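Side-chain contacts in nitrogenase molybdenum-iron protein alpha chain (Clostridium pasteurianum, PDB 4WES), which forms, as a tetramer of two alpha and two beta chains, the molybdenum-iron component of nitrogenase, which reduces dinitrogen to ammonium at an iron-sulfur-molybdenum cofactor: residues 86-91 with 482-487; 466-471 with 477-482; 458-463 with 501-506. One frame throughout, in Å; residues are numbered along the deposited sequence. Where two conformers were deposited one is given.

Contact 1 (86-91 with 482-487); sequences GRRFKS and HSYDYN. With HCA (3-hydroxy-3-carboxy-adipic acid), chain E; ICS (iron-sulfur-molybdenum cluster with interstitial carbon), chain F.
Arg88 turns its CG next to its own backbone N (chi1 -62°), and the bend further out at chi3 (58°) swings the guanidinium across to the loop 482-487. There NH2 sits between two backbone carbonyls. It gives a hydrogen bond to Asn487 O at 2.8 Å, lying in that carbonyl's plane though tilted out of the guanidinium plane, and a weak one to Ser483 O, also at 2.8 Å. Arg88 NH1 adds a weak bond to Asn487 O at 3.2 Å, making this oxygen a shared acceptor for both ends of the group. The flat group lies against backbone, with Tyr486 CA 3.6 Å above its plane and over its centre. The Tyr486 ring stands almost upright to the guanidinium (planes 83° apart) and meets the arginine chain at its edge, Tyr486 CD1 to Arg88 CD 3.9 Å. Residues 484-486 all have left-handed helical backbone angles and form a tight turn. Tyr486 N bonds back to Ser483 O and Asn487 N to Tyr484 O, while Ser483 OG accepts from Asp485 N in an ST turn. The same two loops also reach the FeMo-cofactor. His482 ND1 binds molybdenum at 2.3 Å, and homocitrate supplies O5 and O7 to the same metal. From the other loop, Arg87 runs out extended to bring NH1 within 3.3 Å of the cluster sulfide S5A, which lies at the edge of its guanidinium. Between the metal site and the Arg88 side chain, a water accepts from Arg88 N (2.9 Å) and donates weakly to His482 O. Arg88 NH1 also forms a salt bridge with Glu455 of the neighbouring beta chain.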
loop_
_atom_site.group_PDB
_atom_site.type_symbol
_atom_site.label_atom_id
_atom_site.label_comp_id
_atom_site.label_asym_id
_atom_site.label_seq_id
_atom_site.Cartn_x
_atom_site.Cartn_y
_atom_site.Cartn_z
ATOM N N GLY A 86 -13.397 -0.196 -20.382
ATOM C CA GLY A 86 -12.181 0.212 -21.062
ATOM C C GLY A 86 -12.342 1.438 -21.925
ATOM O O GLY A 86 -11.385 2.164 -22.167
ATOM N N ARG A 87 -13.551 1.668 -22.434
ATOM C CA ARG A 87 -13.875 2.879 -23.194
ATOM C C ARG A 87 -14.601 3.815 -22.226
ATOM O O ARG A 87 -15.630 3.465 -21.650
ATOM C CB ARG A 87 -14.700 2.574 -24.419
ATOM C CG ARG A 87 -15.052 3.817 -25.215
ATOM C CD ARG A 87 -15.490 3.485 -26.600
ATOM N NE ARG A 87 -16.009 4.622 -27.347
ATOM C CZ ARG A 87 -17.291 4.990 -27.385
ATOM N NH1 ARG A 87 -17.669 5.976 -28.165
ATOM N NH2 ARG A 87 -18.206 4.369 -26.635
ATOM N N ARG A 88 -14.023 5.011 -22.053
ATOM C CA ARG A 88 -14.304 5.877 -20.934
ATOM C C ARG A 88 -15.443 6.877 -21.158
ATOM O O ARG A 88 -15.335 8.039 -20.756
ATOM C CB ARG A 88 -13.023 6.586 -20.528
ATOM C CG ARG A 88 -11.920 5.640 -20.058
ATOM C CD ARG A 88 -10.621 6.362 -19.802
ATOM N NE ARG A 88 -10.806 7.401 -18.799
ATOM C CZ ARG A 88 -10.806 8.726 -18.981
ATOM N NH1 ARG A 88 -11.173 9.530 -17.985
ATOM N NH2 ARG A 88 -10.467 9.269 -20.134
ATOM N N PHE A 89 -16.567 6.411 -21.710
ATOM C CA PHE A 89 -17.746 7.264 -21.713
ATOM C C PHE A 89 -18.217 7.448 -20.274
ATOM O O PHE A 89 -18.417 6.491 -19.539
ATOM C CB PHE A 89 -18.867 6.692 -22.594
ATOM C CG PHE A 89 -19.155 5.216 -22.452
ATOM C CD1 PHE A 89 -20.060 4.745 -21.531
ATOM C CD2 PHE A 89 -18.529 4.325 -23.283
ATOM C CE1 PHE A 89 -20.340 3.386 -21.432
ATOM C CE2 PHE A 89 -18.805 2.991 -23.226
ATOM C CZ PHE A 89 -19.695 2.502 -22.301
ATOM N N LYS A 90 -18.407 8.694 -19.858
ATOM C CA LYS A 90 -18.843 8.968 -18.491
ATOM C C LYS A 90 -20.358 9.159 -18.436
ATOM O O LYS A 90 -20.960 9.727 -19.348
ATOM C CB LYS A 90 -18.108 10.167 -17.900
ATOM C CG LYS A 90 -16.613 9.951 -17.651
ATOM C CD LYS A 90 -16.018 11.119 -16.857
ATOM C CE LYS A 90 -14.561 10.882 -16.504
ATOM N NZ LYS A 90 -13.995 11.992 -15.736
ATOM N N SER A 91 -20.944 8.687 -17.350
ATOM C CA SER A 91 -22.399 8.738 -17.138
ATOM C C SER A 91 -22.711 9.107 -15.716
ATOM O O SER A 91 -21.982 8.752 -14.784
ATOM C CB SER A 91 -23.045 7.379 -17.420
ATOM O OG SER A 91 -22.775 6.960 -18.745
ATOM N N HIS A 482 -7.395 7.924 -27.643
ATOM C CA HIS A 482 -8.664 7.268 -27.377
ATOM C C HIS A 482 -9.037 7.450 -25.898
ATOM O O HIS A 482 -10.020 8.108 -25.549
ATOM C CB HIS A 482 -8.682 5.771 -27.708
ATOM C CG HIS A 482 -8.222 5.344 -29.060
ATOM N ND1 HIS A 482 -9.063 4.747 -29.984
ATOM C CD2 HIS A 482 -6.965 5.266 -29.575
ATOM C CE1 HIS A 482 -8.331 4.312 -30.993
ATOM N NE2 HIS A 482 -7.059 4.625 -30.775
ATOM N N SER A 483 -8.225 6.878 -25.020
ATOM C CA SER A 483 -8.497 6.873 -23.594
ATOM C C SER A 483 -8.055 8.117 -22.857
ATOM O O SER A 483 -8.326 8.260 -21.650
ATOM C CB SER A 483 -7.811 5.703 -22.909
ATOM O OG SER A 483 -6.392 5.947 -22.869
ATOM N N TYR A 484 -7.301 8.976 -23.544
ATOM C CA TYR A 484 -6.780 10.197 -22.926
ATOM C C TYR A 484 -5.855 9.908 -21.754
ATOM O O TYR A 484 -5.657 10.750 -20.891
ATOM C CB TYR A 484 -7.879 11.159 -22.505
ATOM C CG TYR A 484 -8.842 11.618 -23.570
ATOM C CD1 TYR A 484 -8.517 11.630 -24.914
ATOM C CD2 TYR A 484 -10.078 12.147 -23.206
ATOM C CE1 TYR A 484 -9.373 12.149 -25.858
ATOM C CE2 TYR A 484 -10.945 12.668 -24.150
ATOM C CZ TYR A 484 -10.574 12.700 -25.474
ATOM O OH TYR A 484 -11.376 13.273 -26.459
ATOM N N ASP A 485 -5.250 8.709 -21.724
ATOM C CA ASP A 485 -4.448 8.317 -20.582
ATOM C C ASP A 485 -5.194 8.568 -19.281
ATOM O O ASP A 485 -4.642 8.932 -18.261
ATOM C CB ASP A 485 -3.083 9.010 -20.600
ATOM C CG ASP A 485 -2.187 8.437 -21.678
ATOM O OD1 ASP A 485 -1.965 9.134 -22.704
ATOM O OD2 ASP A 485 -1.701 7.281 -21.523
ATOM N N TYR A 486 -6.517 8.305 -19.293
ATOM C CA TYR A 486 -7.287 8.237 -18.057
ATOM C C TYR A 486 -7.472 9.639 -17.452
ATOM O O TYR A 486 -7.664 9.762 -16.251
ATOM C CB TYR A 486 -6.693 7.172 -17.047
ATOM C CG TYR A 486 -6.177 6.009 -17.857
ATOM C CD1 TYR A 486 -7.023 5.252 -18.638
ATOM C CD2 TYR A 486 -4.819 5.749 -17.961
ATOM C CE1 TYR A 486 -6.576 4.306 -19.493
ATOM C CE2 TYR A 486 -4.339 4.788 -18.834
ATOM C CZ TYR A 486 -5.210 4.093 -19.621
ATOM O OH TYR A 486 -4.696 3.174 -20.516
ATOM N N ASN A 487 -7.497 10.622 -18.345
ATOM C CA ASN A 487 -7.714 12.028 -18.039
ATOM C C ASN A 487 -8.927 12.572 -18.812
ATOM O O ASN A 487 -9.610 11.862 -19.535
ATOM C CB ASN A 487 -6.477 12.845 -18.428
ATOM C CG ASN A 487 -5.244 12.398 -17.697
ATOM O OD1 ASN A 487 -5.237 12.294 -16.469
ATOM N ND2 ASN A 487 -4.181 12.074 -18.454
HETATM C C1 HCA E . -12.411 0.056 -29.809
HETATM C C2 HCA E . -12.319 0.891 -28.529
HETATM C C3 HCA E . -11.128 1.846 -28.492
HETATM C C4 HCA E . -9.815 1.131 -28.115
HETATM C C5 HCA E . -8.746 2.203 -27.839
HETATM C C6 HCA E . -7.297 1.824 -27.899
HETATM C C7 HCA E . -11.391 2.925 -27.440
HETATM O O1 HCA E . -11.866 0.465 -30.842
HETATM O O2 HCA E . -13.064 -1.000 -29.773
HETATM O O3 HCA E . -6.516 2.330 -27.035
HETATM O O4 HCA E . -6.903 1.047 -28.797
HETATM O O5 HCA E . -11.270 4.117 -27.799
HETATM O O6 HCA E . -11.650 2.576 -26.280
HETATM O O7 HCA E . -10.943 2.457 -29.761
HETATM FE FE1 ICS F . -15.809 8.470 -33.686
HETATM MO MO1 ICS F . -11.385 4.605 -29.961
HETATM FE FE2 ICS F . -15.006 5.988 -33.175
HETATM FE FE3 ICS F . -15.098 7.790 -31.203
HETATM FE FE4 ICS F . -13.296 8.018 -33.142
HETATM FE FE5 ICS F . -11.646 6.567 -31.787
HETATM FE FE6 ICS F . -13.371 4.579 -31.767
HETATM FE FE7 ICS F . -13.425 6.336 -29.863
HETATM C CX ICS F . -13.631 6.585 -31.860
HETATM S S1A ICS F . -14.396 7.197 -34.986
HETATM S S1B ICS F . -11.211 4.410 -32.285
HETATM S S2A ICS F . -16.888 6.980 -32.380
HETATM S S2B ICS F . -14.870 3.767 -33.133
HETATM S S3A ICS F . -11.075 8.219 -33.212
HETATM S S3B ICS F . -13.683 4.120 -29.615
HETATM S S4A ICS F . -14.527 9.727 -32.233
HETATM S S4B ICS F . -11.296 6.917 -29.603
HETATM S S5A ICS F . -14.974 7.629 -28.977
HETATM O O HOH W 1 -11.779 5.746 -23.675
#

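Contact 2 (466-471 with 477-482); sequences KEKFVI and LSKQLH. With HCA (3-hydroxy-3-carboxy-adipic acid), chain E; ICS (iron-sulfur-molybdenum cluster with interstitial carbon), chain F.
Helix 465-473 and the extended segment that returns beneath it meet just beyond the homocitrate and FeMo-cofactor pocket, which they reach at Lys466 and His482. Lys468 carries most of the contact. Its CG is anti to the backbone N (chi1 179°), and the chain runs out straight across the returning segment until it bends at chi4 (80°), bringing NZ to Ser478 O. The Lys468 NZ to Ser478 O bond is 2.8 Å long and approaches the oxygen almost end-on to the C=O bond (163°). Asp485 OD2 forms a salt bridge with the same ammonium and two waters accept from it, so four acceptors crowd round its three N-H groups and must share them. Both waters also accept from Lys479 NZ, one of them weakly; they stand between two like charges and probably ease their repulsion. Lower down the lysine chain, Gln480 crosses it at about a right angle, its NE2 3.8 Å from Lys468 CD; that amide nitrogen is hydrogen-bonded to Tyr486 OH. One turn further along the helix the contact turns to van der Waals packing. Ile471 closes over the Ser478 side chain, with CD1 3.4 Å from OG and CB 3.8 Å from Ser478 CB. The hydroxyl itself is bonded to Phe461 O of the neighbouring strand. At the other end, a water in the plane of the His482 ring accepts from NE2 at 2.8 Å and donates to Glu467 OE2 at 3.2 Å. Glu467 OE1 is held by Gly464 N. The helix thus supplies a second-shell residue that probably helps to orient the imidazole: a histidine with one nitrogen on molybdenum and the other bonded to a water that bridges to Glu467 is the arrangement of this FeMo-cofactor site.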
loop_
_atom_site.group_PDB
_atom_site.type_symbol
_atom_site.label_atom_id
_atom_site.label_comp_id
_atom_site.label_asym_id
_atom_site.label_seq_id
_atom_site.Cartn_x
_atom_site.Cartn_y
_atom_site.Cartn_z
ATOM N N LYS A 466 -2.396 -0.120 -27.694
ATOM C CA LYS A 466 -1.550 -1.170 -28.272
ATOM C C LYS A 466 -0.245 -0.590 -28.789
ATOM O O LYS A 466 0.787 -1.274 -28.749
ATOM C CB LYS A 466 -2.282 -1.950 -29.355
ATOM C CG LYS A 466 -3.554 -2.627 -28.824
ATOM C CD LYS A 466 -4.216 -3.571 -29.812
ATOM C CE LYS A 466 -4.613 -2.989 -31.138
ATOM N NZ LYS A 466 -5.582 -1.866 -31.021
ATOM N N GLU A 467 -0.262 0.638 -29.277
ATOM C CA GLU A 467 0.936 1.285 -29.775
ATOM C C GLU A 467 1.732 1.969 -28.690
ATOM O O GLU A 467 2.962 2.123 -28.821
ATOM C CB GLU A 467 0.581 2.312 -30.847
ATOM C CG GLU A 467 -0.241 1.816 -32.034
ATOM C CD GLU A 467 -1.750 1.972 -31.884
ATOM O OE1 GLU A 467 -2.244 2.100 -30.730
ATOM O OE2 GLU A 467 -2.430 1.984 -32.953
ATOM N N LYS A 468 1.075 2.433 -27.633
ATOM C CA LYS A 468 1.693 3.383 -26.686
ATOM C C LYS A 468 3.068 2.875 -26.197
ATOM O O LYS A 468 4.052 3.609 -26.264
ATOM C CB LYS A 468 0.802 3.598 -25.458
ATOM C CG LYS A 468 1.429 4.563 -24.463
ATOM C CD LYS A 468 0.628 4.680 -23.171
ATOM C CE LYS A 468 1.232 5.626 -22.164
ATOM N NZ LYS A 468 0.950 7.051 -22.456
ATOM N N PHE A 469 3.089 1.676 -25.646
ATOM C CA PHE A 469 4.319 1.192 -25.021
ATOM C C PHE A 469 5.377 0.776 -26.058
ATOM O O PHE A 469 6.565 0.832 -25.758
ATOM C CB PHE A 469 4.028 0.106 -23.991
ATOM C CG PHE A 469 3.109 0.580 -22.916
ATOM C CD1 PHE A 469 3.501 1.581 -22.031
ATOM C CD2 PHE A 469 1.840 0.029 -22.768
ATOM C CE1 PHE A 469 2.639 2.063 -21.065
ATOM C CE2 PHE A 469 0.988 0.500 -21.796
ATOM C CZ PHE A 469 1.374 1.506 -20.957
ATOM N N VAL A 470 4.944 0.369 -27.240
ATOM C CA VAL A 470 5.894 0.090 -28.318
ATOM C C VAL A 470 6.685 1.346 -28.611
ATOM O O VAL A 470 7.915 1.323 -28.732
ATOM C CB VAL A 470 5.144 -0.383 -29.602
ATOM C CG1 VAL A 470 6.072 -0.490 -30.796
ATOM C CG2 VAL A 470 4.426 -1.701 -29.345
ATOM N N ILE A 471 5.977 2.463 -28.741
ATOM C CA ILE A 471 6.591 3.738 -29.064
ATOM C C ILE A 471 7.502 4.187 -27.880
ATOM O O ILE A 471 8.649 4.608 -28.074
ATOM C CB ILE A 471 5.502 4.806 -29.340
ATOM C CG1 ILE A 471 4.689 4.426 -30.574
ATOM C CG2 ILE A 471 6.138 6.191 -29.487
ATOM C CD1 ILE A 471 3.322 5.121 -30.628
ATOM N N LEU A 477 7.718 9.819 -26.661
ATOM C CA LEU A 477 6.463 9.982 -25.966
ATOM C C LEU A 477 5.284 9.549 -26.824
ATOM O O LEU A 477 5.177 9.932 -27.993
ATOM C CB LEU A 477 6.271 11.456 -25.609
ATOM C CG LEU A 477 4.983 11.791 -24.869
ATOM C CD1 LEU A 477 4.964 11.187 -23.482
ATOM C CD2 LEU A 477 4.766 13.297 -24.813
ATOM N N SER A 478 4.374 8.779 -26.209
ATOM C CA SER A 478 3.111 8.467 -26.856
ATOM C C SER A 478 1.962 8.736 -25.916
ATOM O O SER A 478 1.810 8.036 -24.919
ATOM C CB SER A 478 3.066 7.006 -27.340
ATOM O OG SER A 478 1.828 6.725 -27.967
ATOM N N LYS A 479 1.140 9.721 -26.232
ATOM C CA LYS A 479 -0.089 9.962 -25.485
ATOM C C LYS A 479 -1.254 9.375 -26.244
ATOM O O LYS A 479 -1.358 9.483 -27.473
ATOM C CB LYS A 479 -0.275 11.455 -25.201
ATOM C CG LYS A 479 0.703 11.999 -24.141
ATOM C CD LYS A 479 0.551 11.333 -22.799
ATOM C CE LYS A 479 1.365 11.924 -21.668
ATOM N NZ LYS A 479 1.053 11.217 -20.397
ATOM N N GLN A 480 -2.158 8.750 -25.492
ATOM C CA GLN A 480 -3.317 8.069 -26.053
ATOM C C GLN A 480 -4.439 9.068 -26.399
ATOM O O GLN A 480 -4.918 9.808 -25.542
ATOM C CB GLN A 480 -3.868 7.094 -25.033
ATOM C CG GLN A 480 -2.907 5.986 -24.644
ATOM C CD GLN A 480 -3.548 5.011 -23.695
ATOM O OE1 GLN A 480 -4.468 4.266 -24.067
ATOM N NE2 GLN A 480 -3.125 5.022 -22.436
ATOM N N LEU A 481 -4.870 9.049 -27.663
ATOM C CA LEU A 481 -5.985 9.898 -28.071
ATOM C C LEU A 481 -7.341 9.205 -28.002
ATOM O O LEU A 481 -8.352 9.858 -28.286
ATOM C CB LEU A 481 -5.754 10.533 -29.446
ATOM C CG LEU A 481 -4.793 11.699 -29.447
ATOM C CD1 LEU A 481 -4.671 12.272 -30.856
ATOM C CD2 LEU A 481 -5.185 12.809 -28.478
ATOM N N HIS A 482 -7.395 7.924 -27.643
ATOM C CA HIS A 482 -8.664 7.268 -27.377
ATOM C C HIS A 482 -9.037 7.450 -25.898
ATOM O O HIS A 482 -10.020 8.108 -25.549
ATOM C CB HIS A 482 -8.682 5.771 -27.708
ATOM C CG HIS A 482 -8.222 5.344 -29.060
ATOM N ND1 HIS A 482 -9.063 4.747 -29.984
ATOM C CD2 HIS A 482 -6.965 5.266 -29.575
ATOM C CE1 HIS A 482 -8.331 4.312 -30.993
ATOM N NE2 HIS A 482 -7.059 4.625 -30.775
HETATM C C1 HCA E . -12.411 0.056 -29.809
HETATM C C2 HCA E . -12.319 0.891 -28.529
HETATM C C3 HCA E . -11.128 1.846 -28.492
HETATM C C4 HCA E . -9.815 1.131 -28.115
HETATM C C5 HCA E . -8.746 2.203 -27.839
HETATM C C6 HCA E . -7.297 1.824 -27.899
HETATM C C7 HCA E . -11.391 2.925 -27.440
HETATM O O1 HCA E . -11.866 0.465 -30.842
HETATM O O2 HCA E . -13.064 -1.000 -29.773
HETATM O O3 HCA E . -6.516 2.330 -27.035
HETATM O O4 HCA E . -6.903 1.047 -28.797
HETATM O O5 HCA E . -11.270 4.117 -27.799
HETATM O O6 HCA E . -11.650 2.576 -26.280
HETATM O O7 HCA E . -10.943 2.457 -29.761
HETATM FE FE1 ICS F . -15.809 8.470 -33.686
HETATM MO MO1 ICS F . -11.385 4.605 -29.961
HETATM FE FE2 ICS F . -15.006 5.988 -33.175
HETATM FE FE3 ICS F . -15.098 7.790 -31.203
HETATM FE FE4 ICS F . -13.296 8.018 -33.142
HETATM FE FE5 ICS F . -11.646 6.567 -31.787
HETATM FE FE6 ICS F . -13.371 4.579 -31.767
HETATM FE FE7 ICS F . -13.425 6.336 -29.863
HETATM C CX ICS F . -13.631 6.585 -31.860
HETATM S S1A ICS F . -14.396 7.197 -34.986
HETATM S S1B ICS F . -11.211 4.410 -32.285
HETATM S S2A ICS F . -16.888 6.980 -32.380
HETATM S S2B ICS F . -14.870 3.767 -33.133
HETATM S S3A ICS F . -11.075 8.219 -33.212
HETATM S S3B ICS F . -13.683 4.120 -29.615
HETATM S S4A ICS F . -14.527 9.727 -32.233
HETATM S S4B ICS F . -11.296 6.917 -29.603
HETATM S S5A ICS F . -14.974 7.629 -28.977
HETATM O O HOH W 2 -4.736 4.153 -32.316
HETATM O O HOH W 3 3.010 8.887 -21.644
HETATM O O HOH W 4 0.925 8.431 -19.625
#

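Contact 3 (458-463 with 501-506); sequences PDMFFA and HELVNG
Leu503 reaches down from helix 492-507 with both of its methyl groups onto Met460 and Phe462, two residues of the last strand of the mixed beta-sheet, flanked on its outer side by the segment 477-482; this is a helix-on-sheet contact of the alpha/beta fold. Leu503 CD1 sits 4.0 Å from Met460 SD and 3.9 Å from Phe462 CZ. The second methyl, Leu503 CD2, backs it up at 4.1 Å from Phe462 CZ. The contact is wholly apolar and buried: both methyls touch the sulfur and the ring's CZ, and CD1 lies oblique to the ring plane. Each of the two strand side chains crosses the leucine at about a right angle. Met460 places CG between its backbone N and carbonyl carbon (chi1 66°), and with an extended chi2 this carries SD out to the leucine. Phe462 has CG next to its backbone N (chi1 -63°), and its far ring carbon reaches the leucine although its CB does not aim at the helix. In the next shell, Leu477 of the returning segment and Leu334 of helix 306-334 also touch Leu503. Met460 and Phe462 are fixed by backbone hydrogen bonds to the parallel strand 338-343, while Phe461 between them packs on helix 446-456. On another flank of helix 492-507, His501 NE2 is hydrogen-bonded to Asp326 OD1 of helix 306-334.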
loop_
_atom_site.group_PDB
_atom_site.type_symbol
_atom_site.label_atom_id
_atom_site.label_comp_id
_atom_site.label_asym_id
_atom_site.label_seq_id
_atom_site.Cartn_x
_atom_site.Cartn_y
_atom_site.Cartn_z
ATOM N N PRO A 458 9.989 11.613 -34.656
ATOM C CA PRO A 458 9.072 12.603 -34.101
ATOM C C PRO A 458 9.265 12.786 -32.608
ATOM O O PRO A 458 9.704 11.856 -31.896
ATOM C CB PRO A 458 7.689 11.990 -34.380
ATOM C CG PRO A 458 7.952 10.515 -34.315
ATOM C CD PRO A 458 9.318 10.344 -34.971
ATOM N N ASP A 459 8.876 13.952 -32.097
ATOM C CA ASP A 459 8.903 14.169 -30.644
ATOM C C ASP A 459 7.785 13.454 -29.892
ATOM O O ASP A 459 7.904 13.221 -28.703
ATOM C CB ASP A 459 8.824 15.649 -30.333
ATOM C CG ASP A 459 10.010 16.412 -30.843
ATOM O OD1 ASP A 459 11.086 16.265 -30.255
ATOM O OD2 ASP A 459 9.912 17.094 -31.866
ATOM N N MET A 460 6.688 13.177 -30.581
ATOM C CA MET A 460 5.551 12.553 -29.942
ATOM C C MET A 460 4.737 11.823 -30.997
ATOM O O MET A 460 4.669 12.237 -32.144
ATOM C CB MET A 460 4.709 13.611 -29.215
ATOM C CG MET A 460 4.048 14.619 -30.131
ATOM S SD MET A 460 3.502 16.147 -29.371
ATOM C CE MET A 460 5.040 17.060 -29.406
ATOM N N PHE A 461 4.066 10.739 -30.575
ATOM C CA PHE A 461 3.266 9.931 -31.489
ATOM C C PHE A 461 1.996 9.558 -30.741
ATOM O O PHE A 461 2.029 8.768 -29.821
ATOM C CB PHE A 461 4.059 8.706 -31.974
ATOM C CG PHE A 461 3.538 8.084 -33.241
ATOM C CD1 PHE A 461 4.403 7.795 -34.291
ATOM C CD2 PHE A 461 2.184 7.770 -33.398
ATOM C CE1 PHE A 461 3.927 7.249 -35.441
ATOM C CE2 PHE A 461 1.707 7.231 -34.576
ATOM C CZ PHE A 461 2.591 6.972 -35.593
ATOM N N PHE A 462 0.892 10.196 -31.144
ATOM C CA PHE A 462 -0.410 9.967 -30.502
ATOM C C PHE A 462 -1.064 8.738 -31.126
ATOM O O PHE A 462 -1.185 8.665 -32.350
ATOM C CB PHE A 462 -1.312 11.178 -30.700
ATOM C CG PHE A 462 -0.820 12.441 -30.068
ATOM C CD1 PHE A 462 -0.070 13.354 -30.784
ATOM C CD2 PHE A 462 -1.106 12.716 -28.760
ATOM C CE1 PHE A 462 0.377 14.516 -30.214
ATOM C CE2 PHE A 462 -0.658 13.885 -28.172
ATOM C CZ PHE A 462 0.100 14.777 -28.880
ATOM N N ALA A 463 -1.557 7.826 -30.282
ATOM C CA ALA A 463 -2.183 6.607 -30.797
ATOM C C ALA A 463 -3.091 6.000 -29.728
ATOM O O ALA A 463 -3.836 6.759 -29.066
ATOM C CB ALA A 463 -1.112 5.647 -31.361
ATOM N N HIS A 501 -1.418 20.570 -20.335
ATOM C CA HIS A 501 -0.585 20.263 -19.182
ATOM C C HIS A 501 -0.128 18.830 -19.195
ATOM O O HIS A 501 1.005 18.530 -18.801
ATOM C CB HIS A 501 -1.241 20.665 -17.863
ATOM C CG HIS A 501 -1.129 22.122 -17.579
ATOM N ND1 HIS A 501 0.085 22.752 -17.388
ATOM C CD2 HIS A 501 -2.081 23.084 -17.540
ATOM C CE1 HIS A 501 -0.139 24.041 -17.194
ATOM N NE2 HIS A 501 -1.438 24.274 -17.313
ATOM N N GLU A 502 -1.007 17.905 -19.576
ATOM C CA GLU A 502 -0.600 16.527 -19.672
ATOM C C GLU A 502 0.501 16.339 -20.712
ATOM O O GLU A 502 1.418 15.509 -20.536
ATOM C CB GLU A 502 -1.802 15.621 -19.933
ATOM C CG GLU A 502 -2.670 15.454 -18.698
ATOM C CD GLU A 502 -2.038 14.631 -17.579
ATOM O OE1 GLU A 502 -1.229 13.793 -17.874
ATOM O OE2 GLU A 502 -2.467 14.806 -16.423
ATOM N N LEU A 503 0.399 17.043 -21.827
ATOM C CA LEU A 503 1.351 16.918 -22.906
ATOM C C LEU A 503 2.715 17.465 -22.502
ATOM O O LEU A 503 3.755 16.799 -22.694
ATOM C CB LEU A 503 0.824 17.568 -24.165
ATOM C CG LEU A 503 1.712 17.381 -25.412
ATOM C CD1 LEU A 503 2.043 15.934 -25.655
ATOM C CD2 LEU A 503 1.002 18.005 -26.603
ATOM N N VAL A 504 2.729 18.658 -21.934
ATOM C CA VAL A 504 3.985 19.230 -21.412
ATOM C C VAL A 504 4.566 18.300 -20.364
ATOM O O VAL A 504 5.773 17.985 -20.380
ATOM C CB VAL A 504 3.727 20.644 -20.822
ATOM C CG1 VAL A 504 4.979 21.130 -20.092
ATOM C CG2 VAL A 504 3.321 21.587 -21.903
ATOM N N ASN A 505 3.744 17.809 -19.434
ATOM C CA ASN A 505 4.257 16.916 -18.408
ATOM C C ASN A 505 4.915 15.671 -19.029
ATOM O O ASN A 505 5.915 15.152 -18.517
ATOM C CB ASN A 505 3.142 16.504 -17.445
ATOM C CG ASN A 505 2.747 17.591 -16.483
ATOM O OD1 ASN A 505 3.359 18.647 -16.465
ATOM N ND2 ASN A 505 1.734 17.316 -15.656
ATOM N N GLY A 506 4.314 15.142 -20.101
ATOM C CA GLY A 506 4.887 13.992 -20.771
ATOM C C GLY A 506 6.236 14.276 -21.399
ATOM O O GLY A 506 7.194 13.509 -21.222
#

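Overall arrangement
All three contacts are buried, but their chemistry changes with distance from the cofactor. Contacts 1 and 2 share His482, touch both homocitrate and the metal cluster, and are polar, built on cationic side chains meeting backbone carbonyls. Contact 3, with its centre about 9 Å from that of contact 2, is purely hydrophobic and joins sheet to helix. The first two are tied directly by Asp485, which lies in contact 1 and bonds to residues of contact 2. The segment 477-482 runs alongside strand 460-462 and the residue after it, Leu481 N meeting Ala463 O at 2.9 Å. All three contacts border beta chains.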